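Embryonic developmental protein tofu-6 (Caenorhabditis elegans, PDB 7OCX) is an RNA recognition motif protein that forms part of the PETISCO complex, binds PID-3 and takes part in 21U-RNA (piRNA) biogenesis. Local coordinates at residues A11-D16 with F61-S66. Residues are numbered along the deposited sequence; the frame is centred on the assembly and turned at random. Where two conformers were deposited one is given.
Sequences AYYLKD and FVNMMS
Tyr13 and Leu14, in the N-terminal segment just ahead of strand 18-25, rest against Phe61, Asn63 and the turn that follows at the end of strand 57-64. Phe61 CZ sits over one face of the Tyr13 ring, off centre toward the rim, 3.5 Å from Tyr13 CE2. The ring planes meet at 46° with centroids 4.8 Å apart, an oblique aromatic pair. Tyr13 CG stands beside its backbone N (chi1 -64°), and a broad flat side chain suits the surface of a sheet. Phe61 also packs edge-to-face with His94. Two residues along the strand, Asn63 lies on the same side of the sheet, away from Val62, which packs on helix 30-38; in one of its two conformers, OD1 is 3.5 Å from Tyr13 CB, a less certain touch. Leu14, whose branched, apolar end offers a methyl group, sends CD2 to the turn instead, 3.7 Å from Met65 O and 4.0 Å from Ser66 CA. Ser66 in turn N-caps helix 67-75 through Asp69 N. The Tyr13 carbonyl accepts a hydrogen bond from Asn96 ND2, and Leu14 also packs on Pro21 of a PID-3 chain. Made of an aromatic pair and carbons set against amide and carbonyl oxygens, without hydrogen bonds between its segments, the contact relies on shape and dispersion to lay Tyr13 on the RRM sheet and Leu14 on the turn, in a segment that itself contributes to the PID-3 interface.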
loop_
_atom_site.group_PDB
_atom_site.type_symbol
_atom_site.label_atom_id
_atom_site.label_comp_id
_atom_site.label_asym_id
_atom_site.label_seq_id
_atom_site.Cartn_x
_atom_site.Cartn_y
_atom_site.Cartn_z
ATOM N N ALA C 11 -5.337 -13.392 -20.621
ATOM C CA ALA C 11 -4.685 -12.406 -19.771
ATOM C C ALA C 11 -5.504 -11.146 -19.502
ATOM O O ALA C 11 -5.837 -10.395 -20.417
ATOM C CB ALA C 11 -3.340 -12.011 -20.391
ATOM N N TYR C 12 -5.773 -10.898 -18.222
ATOM C CA TYR C 12 -6.659 -9.821 -17.805
ATOM C C TYR C 12 -5.867 -8.645 -17.244
ATOM O O TYR C 12 -5.005 -8.822 -16.376
ATOM C CB TYR C 12 -7.635 -10.302 -16.734
ATOM C CG TYR C 12 -8.763 -9.332 -16.462
ATOM C CD1 TYR C 12 -9.909 -9.334 -17.242
ATOM C CD2 TYR C 12 -8.662 -8.386 -15.448
ATOM C CE1 TYR C 12 -10.943 -8.447 -16.995
ATOM C CE2 TYR C 12 -9.687 -7.484 -15.199
ATOM C CZ TYR C 12 -10.819 -7.515 -15.979
ATOM O OH TYR C 12 -11.826 -6.614 -15.736
ATOM N N TYR C 13 -6.210 -7.444 -17.689
ATOM C CA TYR C 13 -5.563 -6.230 -17.228
ATOM C C TYR C 13 -6.568 -5.284 -16.581
ATOM O O TYR C 13 -7.744 -5.260 -16.953
ATOM C CB TYR C 13 -4.908 -5.538 -18.388
ATOM C CG TYR C 13 -3.785 -6.335 -19.009
ATOM C CD1 TYR C 13 -2.582 -6.510 -18.340
ATOM C CD2 TYR C 13 -3.926 -6.906 -20.266
ATOM C CE1 TYR C 13 -1.535 -7.214 -18.918
ATOM C CE2 TYR C 13 -2.889 -7.622 -20.848
ATOM C CZ TYR C 13 -1.698 -7.771 -20.166
ATOM O OH TYR C 13 -0.660 -8.478 -20.735
ATOM N N LEU C 14 -6.090 -4.497 -15.620
ATOM C CA LEU C 14 -6.937 -3.517 -14.953
ATOM C C LEU C 14 -7.851 -2.839 -15.962
ATOM O O LEU C 14 -7.396 -2.254 -16.951
ATOM C CB LEU C 14 -6.092 -2.464 -14.250
ATOM C CG LEU C 14 -6.850 -1.386 -13.472
ATOM C CD1 LEU C 14 -7.852 -1.991 -12.482
ATOM C CD2 LEU C 14 -5.860 -0.451 -12.792
ATOM N N LYS C 15 -9.149 -2.936 -15.719
ATOM C CA LYS C 15 -10.143 -2.378 -16.618
ATOM C C LYS C 15 -9.876 -0.906 -16.885
ATOM O O LYS C 15 -9.653 -0.125 -15.957
ATOM C CB LYS C 15 -11.518 -2.573 -15.983
ATOM C CG LYS C 15 -12.664 -2.200 -16.869
ATOM C CD LYS C 15 -13.975 -2.640 -16.266
ATOM C CE LYS C 15 -15.121 -2.258 -17.178
ATOM N NZ LYS C 15 -16.398 -2.745 -16.623
ATOM N N ASP C 16 -9.884 -0.545 -18.172
ATOM C CA ASP C 16 -9.745 0.810 -18.705
ATOM C C ASP C 16 -8.380 1.448 -18.447
ATOM O O ASP C 16 -8.240 2.673 -18.609
ATOM C CB ASP C 16 -10.848 1.723 -18.160
ATOM C CG ASP C 16 -12.256 1.255 -18.552
ATOM O OD1 ASP C 16 -12.389 0.565 -19.589
ATOM O OD2 ASP C 16 -13.226 1.581 -17.827
ATOM N N PHE C 61 1.767 -2.320 -26.781
ATOM C CA PHE C 61 0.744 -2.428 -25.760
ATOM C C PHE C 61 1.333 -1.785 -24.522
ATOM O O PHE C 61 2.503 -2.006 -24.200
ATOM C CB PHE C 61 0.391 -3.879 -25.496
ATOM C CG PHE C 61 -0.488 -4.065 -24.347
ATOM C CD1 PHE C 61 -1.832 -3.694 -24.428
ATOM C CD2 PHE C 61 -0.012 -4.631 -23.192
ATOM C CE1 PHE C 61 -2.680 -3.871 -23.357
ATOM C CE2 PHE C 61 -0.848 -4.831 -22.149
ATOM C CZ PHE C 61 -2.196 -4.450 -22.225
ATOM N N VAL C 62 0.543 -0.950 -23.868
ATOM C CA VAL C 62 0.948 -0.285 -22.638
ATOM C C VAL C 62 -0.217 -0.349 -21.666
ATOM O O VAL C 62 -1.347 -0.042 -22.045
ATOM C CB VAL C 62 1.341 1.185 -22.871
ATOM C CG1 VAL C 62 1.632 1.861 -21.551
ATOM C CG2 VAL C 62 2.543 1.255 -23.740
ATOM N N ASN C 63 0.056 -0.736 -20.415
ATOM C CA ASN C 63 -0.947 -0.701 -19.357
ATOM C C ASN C 63 -0.438 0.264 -18.293
ATOM O O ASN C 63 0.679 0.096 -17.784
ATOM C CB ASN C 63 -1.220 -2.113 -18.799
ATOM C CG ASN C 63 -2.510 -2.175 -17.983
ATOM O OD1 ASN C 63 -3.598 -2.255 -18.563
ATOM N ND2 ASN C 63 -2.403 -2.255 -16.657
ATOM N N MET C 64 -1.248 1.266 -17.966
ATOM C CA MET C 64 -0.867 2.162 -16.895
ATOM C C MET C 64 -1.162 1.518 -15.546
ATOM O O MET C 64 -1.918 0.550 -15.435
ATOM C CB MET C 64 -1.575 3.504 -17.022
ATOM C CG MET C 64 -1.392 4.239 -18.341
ATOM S SD MET C 64 0.305 4.515 -18.800
ATOM C CE MET C 64 0.752 5.846 -17.664
ATOM N N MET C 65 -0.524 2.046 -14.510
ATOM C CA MET C 65 -0.721 1.480 -13.184
ATOM C C MET C 65 -2.126 1.732 -12.658
ATOM O O MET C 65 -2.597 0.989 -11.789
ATOM C CB MET C 65 0.310 2.052 -12.215
ATOM C CG MET C 65 0.258 1.361 -10.893
ATOM S SD MET C 65 1.016 -0.254 -10.803
ATOM C CE MET C 65 2.436 -0.115 -11.882
ATOM N N SER C 66 -2.796 2.761 -13.151
ATOM C CA SER C 66 -4.118 3.096 -12.647
ATOM C C SER C 66 -4.915 3.771 -13.746
ATOM O O SER C 66 -4.359 4.304 -14.706
ATOM C CB SER C 66 -3.996 3.973 -11.398
ATOM O OG SER C 66 -3.623 5.296 -11.745
#